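Local atomic coordinates of alkane monooxygenase (Geobacillus thermodenitrificans, PDB entry 3B9O), a protein that belongs to the luciferase-like monooxygenase family, whose members share the TIM-barrel fold, and binds flavin mononucleotide. Residues Ser230-Gly233 with Arg234-Ala237; Lys150-Glu153 with His154-Tyr158. All coordinates share one frame; numbering follows the deposited sequence.

Overall arrangement
Both interactions are local, each within one continuous stretch at the beginning of a helix, and both reach the phosphate of flavin mononucleotide; their centres lie about 14 Å apart. Interaction 1 is partly buried, in the helix of a beta-alpha-beta unit of the barrel, and is made mainly of backbone bonds and a serine cap. Interaction 2 lies at the surface, where a loop enters helix 154-174, and relies on an arginine gripping a backbone carbonyl and on a lysine-glutamate ion pair near the surface. The two meet directly: Ser-230 OG lies 3.0 Å from His-154 NE2, a probable hydrogen bond, and Gly-233 CA packs 3.5 Å from Tyr-158 CZ.

Interaction 1: Ser230-Gly233 with Arg234-Ala237; sequences SERG and REFA. With FMN (flavin mononucleotide), chain C.
Ser-230, joined to Arg-234 by the first backbone bond of the helix, is both its N-cap and a ligand of the phosphate, so that the cap forms part of the flavin mononucleotide site. It stands just ahead of helix 231-240, in the beta-alpha-beta unit of strands 223-227 and 243-246 of the TIM barrel. With chi1 at 69°, its OG lies between the backbone N and the carbonyl carbon, where it accepts the capping bond from Gly-233 N at 3.1 Å and donates to FMN O2P. The latter separation, 2.4 Å from OG to O2P, is very short and its exact value is doubtful. Ser-230 N adds a bond to FMN O3P at 3.0 Å. The phosphate therefore faces the start of the helix, whose dipole would probably favour its negative charge. Gly-233, lacking a side chain, brings its CA to 3.8 Å from FMN O2P. Four successive i+4 to i bonds, from Arg-234 N to Ser-230 O through Ala-237 N to Gly-233 O, define the start of the helix. Arg-234 bends at chi3 (-97°), laying one guanidinium face over Glu-231; Arg-234 NH2 lies 3.7 Å from Glu-231 CA, and NH1 pairs with Asp-260. Arg-232, whose NH2 bridges to Asp-159 and Asp-162, meets Phe-236 with guanidinium and ring planes 43° apart: Arg-232 NH1 lies at the ring's edge, 3.9 Å from Phe-236 CB.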
loop_
_atom_site.group_PDB
_atom_site.type_symbol
_atom_site.label_atom_id
_atom_site.label_comp_id
_atom_site.label_asym_id
_atom_site.label_seq_id
_atom_site.Cartn_x
_atom_site.Cartn_y
_atom_site.Cartn_z
ATOM N N SER A 230 -9.739 9.550 5.994
ATOM C CA SER A 230 -10.811 10.015 6.890
ATOM C C SER A 230 -10.233 10.315 8.253
ATOM O O SER A 230 -9.121 9.864 8.584
ATOM C CB SER A 230 -11.926 8.975 6.992
ATOM O OG SER A 230 -11.453 7.843 7.700
ATOM N N GLU A 231 -10.960 11.089 9.057
ATOM C CA GLU A 231 -10.448 11.429 10.374
ATOM C C GLU A 231 -10.217 10.168 11.217
ATOM O O GLU A 231 -9.203 10.049 11.895
ATOM C CB GLU A 231 -11.364 12.429 11.081
ATOM C CG GLU A 231 -10.831 12.812 12.443
ATOM C CD GLU A 231 -11.568 13.952 13.094
ATOM O OE1 GLU A 231 -11.320 14.173 14.310
ATOM O OE2 GLU A 231 -12.373 14.618 12.398
ATOM N N ARG A 232 -11.150 9.220 11.141
ATOM C CA ARG A 232 -11.006 7.931 11.819
ATOM C C ARG A 232 -9.765 7.149 11.316
ATOM O O ARG A 232 -9.040 6.546 12.120
ATOM C CB ARG A 232 -12.287 7.088 11.633
ATOM C CG ARG A 232 -12.368 5.819 12.502
ATOM C CD ARG A 232 -12.252 6.123 14.009
ATOM N NE ARG A 232 -12.155 4.896 14.801
ATOM C CZ ARG A 232 -11.027 4.195 15.029
ATOM N NH1 ARG A 232 -9.849 4.594 14.527
ATOM N NH2 ARG A 232 -11.073 3.105 15.791
ATOM N N GLY A 233 -9.577 7.122 9.999
ATOM C CA GLY A 233 -8.404 6.541 9.358
ATOM C C GLY A 233 -7.091 7.155 9.850
ATOM O O GLY A 233 -6.168 6.440 10.204
ATOM N N ARG A 234 -7.025 8.483 9.934
ATOM C CA ARG A 234 -5.797 9.158 10.394
ATOM C C ARG A 234 -5.535 8.797 11.816
ATOM O O ARG A 234 -4.394 8.611 12.206
ATOM C CB ARG A 234 -5.871 10.689 10.248
ATOM C CG ARG A 234 -5.568 11.192 8.843
ATOM C CD ARG A 234 -5.613 12.747 8.767
ATOM N NE ARG A 234 -6.934 13.077 8.285
ATOM C CZ ARG A 234 -7.798 13.924 8.808
ATOM N NH1 ARG A 234 -7.526 14.675 9.875
ATOM N NH2 ARG A 234 -8.948 14.033 8.191
ATOM N N GLU A 235 -6.605 8.672 12.610
ATOM C CA GLU A 235 -6.450 8.264 14.006
ATOM C C GLU A 235 -5.911 6.831 14.105
ATOM O O GLU A 235 -5.083 6.503 14.981
ATOM C CB GLU A 235 -7.796 8.360 14.727
ATOM C CG GLU A 235 -7.681 8.114 16.224
ATOM C CD GLU A 235 -6.968 9.247 16.963
ATOM O OE1 GLU A 235 -6.481 8.990 18.065
ATOM O OE2 GLU A 235 -6.888 10.386 16.442
ATOM N N PHE A 236 -6.423 5.976 13.222
ATOM C CA PHE A 236 -6.002 4.570 13.140
ATOM C C PHE A 236 -4.535 4.435 12.761
ATOM O O PHE A 236 -3.812 3.661 13.370
ATOM C CB PHE A 236 -6.851 3.806 12.115
ATOM C CG PHE A 236 -6.568 2.320 12.083
ATOM C CD1 PHE A 236 -7.199 1.472 12.967
ATOM C CD2 PHE A 236 -5.676 1.775 11.171
ATOM C CE1 PHE A 236 -6.953 0.102 12.949
ATOM C CE2 PHE A 236 -5.429 0.383 11.149
ATOM C CZ PHE A 236 -6.080 -0.436 12.041
ATOM N N ALA A 237 -4.126 5.152 11.710
ATOM C CA ALA A 237 -2.724 5.352 11.355
ATOM C C ALA A 237 -1.840 5.763 12.534
ATOM O O ALA A 237 -0.791 5.158 12.769
ATOM C CB ALA A 237 -2.623 6.412 10.203
HETATM N N1 FMN C . -8.796 0.997 -0.283
HETATM C C2 FMN C . -8.784 -0.280 -0.727
HETATM O O2 FMN C . -9.796 -1.004 -0.487
HETATM N N3 FMN C . -7.681 -0.727 -1.412
HETATM C C4 FMN C . -6.601 0.086 -1.643
HETATM O O4 FMN C . -5.604 -0.346 -2.260
HETATM C C4A FMN C . -6.606 1.409 -1.176
HETATM N N5 FMN C . -5.561 2.271 -1.365
HETATM C C5A FMN C . -5.638 3.558 -0.897
HETATM C C6 FMN C . -4.587 4.477 -1.082
HETATM C C7 FMN C . -4.679 5.791 -0.582
HETATM C C7M FMN C . -3.561 6.793 -0.777
HETATM C C8 FMN C . -5.814 6.188 0.110
HETATM C C8M FMN C . -5.928 7.596 0.648
HETATM C C9 FMN C . -6.869 5.287 0.299
HETATM C C9A FMN C . -6.793 3.974 -0.201
HETATM N N10 FMN C . -7.819 3.104 -0.015
HETATM C C10 FMN C . -7.747 1.844 -0.492
HETATM C "C1'" FMN C . -9.046 3.496 0.711
HETATM C "C2'" FMN C . -8.953 3.027 2.174
HETATM O "O2'" FMN C . -7.745 2.300 2.403
HETATM C "C3'" FMN C . -10.123 2.161 2.669
HETATM O "O3'" FMN C . -10.471 1.099 1.755
HETATM C "C4'" FMN C . -11.332 2.994 3.151
HETATM O "O4'" FMN C . -12.553 2.571 2.535
HETATM C "C5'" FMN C . -11.194 4.506 2.946
HETATM O "O5'" FMN C . -10.609 4.984 4.151
HETATM P P FMN C . -10.894 6.447 4.751
HETATM O O1P FMN C . -12.381 6.671 4.526
HETATM O O2P FMN C . -10.466 6.298 6.181
HETATM O O3P FMN C . -10.082 7.416 3.912
#

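Interaction 2: Lys150-Glu153 with His154-Tyr158; sequences KILE and HDERY. With FMN (flavin mononucleotide), chain C.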
loop_
_atom_site.group_PDB
_atom_site.type_symbol
_atom_site.label_atom_id
_atom_site.label_comp_id
_atom_site.label_asym_id
_atom_site.label_seq_id
_atom_site.Cartn_x
_atom_site.Cartn_y
_atom_site.Cartn_z
ATOM N N LYS A 150 -24.779 -8.145 9.402
ATOM C CA LYS A 150 -24.839 -6.751 9.878
ATOM C C LYS A 150 -23.745 -5.907 9.217
ATOM O O LYS A 150 -22.554 -6.068 9.510
ATOM C CB LYS A 150 -24.726 -6.685 11.410
ATOM C CG LYS A 150 -24.799 -5.263 12.012
ATOM C CD LYS A 150 -23.933 -5.143 13.269
ATOM C CE LYS A 150 -24.220 -3.864 14.048
ATOM N NZ LYS A 150 -23.956 -2.631 13.244
ATOM N N ILE A 151 -24.156 -5.023 8.312
ATOM C CA ILE A 151 -23.197 -4.208 7.553
ATOM C C ILE A 151 -22.693 -3.054 8.432
ATOM O O ILE A 151 -23.480 -2.258 8.982
ATOM C CB ILE A 151 -23.745 -3.732 6.161
ATOM C CG1 ILE A 151 -23.861 -4.912 5.181
ATOM C CG2 ILE A 151 -22.835 -2.681 5.527
ATOM C CD1 ILE A 151 -25.204 -5.579 5.153
ATOM N N LEU A 152 -21.372 -3.008 8.584
ATOM C CA LEU A 152 -20.733 -2.034 9.448
ATOM C C LEU A 152 -20.634 -0.671 8.773
ATOM O O LEU A 152 -20.326 -0.570 7.571
ATOM C CB LEU A 152 -19.348 -2.523 9.900
ATOM C CG LEU A 152 -19.274 -3.827 10.695
ATOM C CD1 LEU A 152 -17.868 -3.981 11.252
ATOM C CD2 LEU A 152 -20.327 -3.901 11.826
ATOM N N GLU A 153 -20.888 0.365 9.580
ATOM C CA GLU A 153 -20.720 1.762 9.177
ATOM C C GLU A 153 -19.223 2.085 9.072
ATOM O O GLU A 153 -18.424 1.404 9.689
ATOM C CB GLU A 153 -21.351 2.669 10.237
ATOM C CG GLU A 153 -22.869 2.540 10.345
ATOM C CD GLU A 153 -23.590 3.581 9.512
ATOM O OE1 GLU A 153 -23.575 3.484 8.249
ATOM O OE2 GLU A 153 -24.167 4.505 10.139
ATOM N N HIS A 154 -18.884 3.117 8.294
ATOM C CA HIS A 154 -17.502 3.571 8.062
ATOM C C HIS A 154 -16.588 3.545 9.306
ATOM O O HIS A 154 -15.540 2.895 9.293
ATOM C CB HIS A 154 -17.499 4.963 7.430
ATOM C CG HIS A 154 -16.131 5.575 7.326
ATOM N ND1 HIS A 154 -15.376 5.532 6.173
ATOM C CD2 HIS A 154 -15.375 6.217 8.244
ATOM C CE1 HIS A 154 -14.228 6.153 6.379
ATOM N NE2 HIS A 154 -14.198 6.565 7.632
ATOM N N ASP A 155 -16.990 4.240 10.381
ATOM C CA ASP A 155 -16.151 4.364 11.567
ATOM C C ASP A 155 -16.063 3.050 12.328
ATOM O O ASP A 155 -14.998 2.690 12.849
ATOM C CB ASP A 155 -16.645 5.489 12.490
ATOM C CG ASP A 155 -16.115 6.876 12.084
ATOM O OD1 ASP A 155 -15.718 7.080 10.905
ATOM O OD2 ASP A 155 -16.095 7.766 12.977
ATOM N N GLU A 156 -17.181 2.334 12.382
ATOM C CA GLU A 156 -17.239 1.048 13.044
ATOM C C GLU A 156 -16.303 0.007 12.372
ATOM O O GLU A 156 -15.741 -0.862 13.033
ATOM C CB GLU A 156 -18.685 0.556 13.040
ATOM C CG GLU A 156 -18.887 -0.742 13.740
ATOM C CD GLU A 156 -20.359 -1.089 13.918
ATOM O OE1 GLU A 156 -21.244 -0.387 13.334
ATOM O OE2 GLU A 156 -20.599 -2.082 14.654
ATOM N N ARG A 157 -16.136 0.109 11.061
ATOM C CA ARG A 157 -15.145 -0.725 10.374
ATOM C C ARG A 157 -13.727 -0.555 10.941
ATOM O O ARG A 157 -12.982 -1.529 11.001
ATOM C CB ARG A 157 -15.147 -0.426 8.871
ATOM C CG ARG A 157 -16.368 -1.019 8.178
ATOM C CD ARG A 157 -16.543 -0.528 6.765
ATOM N NE ARG A 157 -17.770 -1.109 6.270
ATOM C CZ ARG A 157 -17.885 -1.869 5.187
ATOM N NH1 ARG A 157 -16.840 -2.116 4.401
ATOM N NH2 ARG A 157 -19.071 -2.347 4.872
ATOM N N TYR A 158 -13.370 0.665 11.351
ATOM C CA TYR A 158 -12.066 0.935 11.974
ATOM C C TYR A 158 -11.938 0.391 13.401
ATOM O O TYR A 158 -10.855 -0.028 13.813
ATOM C CB TYR A 158 -11.718 2.433 11.934
ATOM C CG TYR A 158 -11.123 2.873 10.613
ATOM C CD1 TYR A 158 -11.872 3.583 9.683
ATOM C CD2 TYR A 158 -9.812 2.546 10.285
ATOM C CE1 TYR A 158 -11.306 3.975 8.447
ATOM C CE2 TYR A 158 -9.237 2.921 9.057
ATOM C CZ TYR A 158 -9.977 3.633 8.141
ATOM O OH TYR A 158 -9.386 4.003 6.930
HETATM N N1 FMN C . -8.796 0.997 -0.283
HETATM C C2 FMN C . -8.784 -0.280 -0.727
HETATM O O2 FMN C . -9.796 -1.004 -0.487
HETATM N N3 FMN C . -7.681 -0.727 -1.412
HETATM C C4 FMN C . -6.601 0.086 -1.643
HETATM O O4 FMN C . -5.604 -0.346 -2.260
HETATM C C4A FMN C . -6.606 1.409 -1.176
HETATM N N5 FMN C . -5.561 2.271 -1.365
HETATM C C5A FMN C . -5.638 3.558 -0.897
HETATM C C6 FMN C . -4.587 4.477 -1.082
HETATM C C7 FMN C . -4.679 5.791 -0.582
HETATM C C7M FMN C . -3.561 6.793 -0.777
HETATM C C8 FMN C . -5.814 6.188 0.110
HETATM C C8M FMN C . -5.928 7.596 0.648
HETATM C C9 FMN C . -6.869 5.287 0.299
HETATM C C9A FMN C . -6.793 3.974 -0.201
HETATM N N10 FMN C . -7.819 3.104 -0.015
HETATM C C10 FMN C . -7.747 1.844 -0.492
HETATM C "C1'" FMN C . -9.046 3.496 0.711
HETATM C "C2'" FMN C . -8.953 3.027 2.174
HETATM O "O2'" FMN C . -7.745 2.300 2.403
HETATM C "C3'" FMN C . -10.123 2.161 2.669
HETATM O "O3'" FMN C . -10.471 1.099 1.755
HETATM C "C4'" FMN C . -11.332 2.994 3.151
HETATM O "O4'" FMN C . -12.553 2.571 2.535
HETATM C "C5'" FMN C . -11.194 4.506 2.946
HETATM O "O5'" FMN C . -10.609 4.984 4.151
HETATM P P FMN C . -10.894 6.447 4.751
HETATM O O1P FMN C . -12.381 6.671 4.526
HETATM O O2P FMN C . -10.466 6.298 6.181
HETATM O O3P FMN C . -10.082 7.416 3.912
#
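An extended run of backbone, Lys-150 to Glu-153, leads into the first turn of helix 154-174, where Arg-157 N donates to Glu-153 O at 3.0 Å. The side chain of Arg-157 reinforces this turn by reaching one residue further back. Its NE donates to Leu-152 O at 2.9 Å, almost straight at 173°. The oxygen lies in the guanidinium plane, whereas NE, 46° out of the carbonyl plane, approaches the oxygen from above that plane. A weak second bond comes from NH2, which also forms a salt bridge with Asp-143; the NE bond and this salt bridge probably limit rotation of the guanidinium. Extended from CG to NE, the chain also places Arg-157 NH2 at 3.8 Å from Ile-151 CG2, a methyl at the guanidinium edge. Glu-156 projects its CG anti to the backbone N (chi1 -178°) and crosses Leu-152 at about a right angle, with Glu-156 OE2 3.4 Å from Leu-152 CD2. Glu-156 OE1 makes a salt bridge of 3.5 Å with NZ of the exposed Lys-150, while Glu-156 OE2 has a weak hydrogen bond to Tyr-205 OH. The buried Glu-153 N finds no partner in the model. One residue beyond Arg-157, Tyr-158 OH donates to FMN O2P at 2.6 Å, making this loop-to-helix junction part of the flavin phosphate site of a luciferase-like TIM barrel.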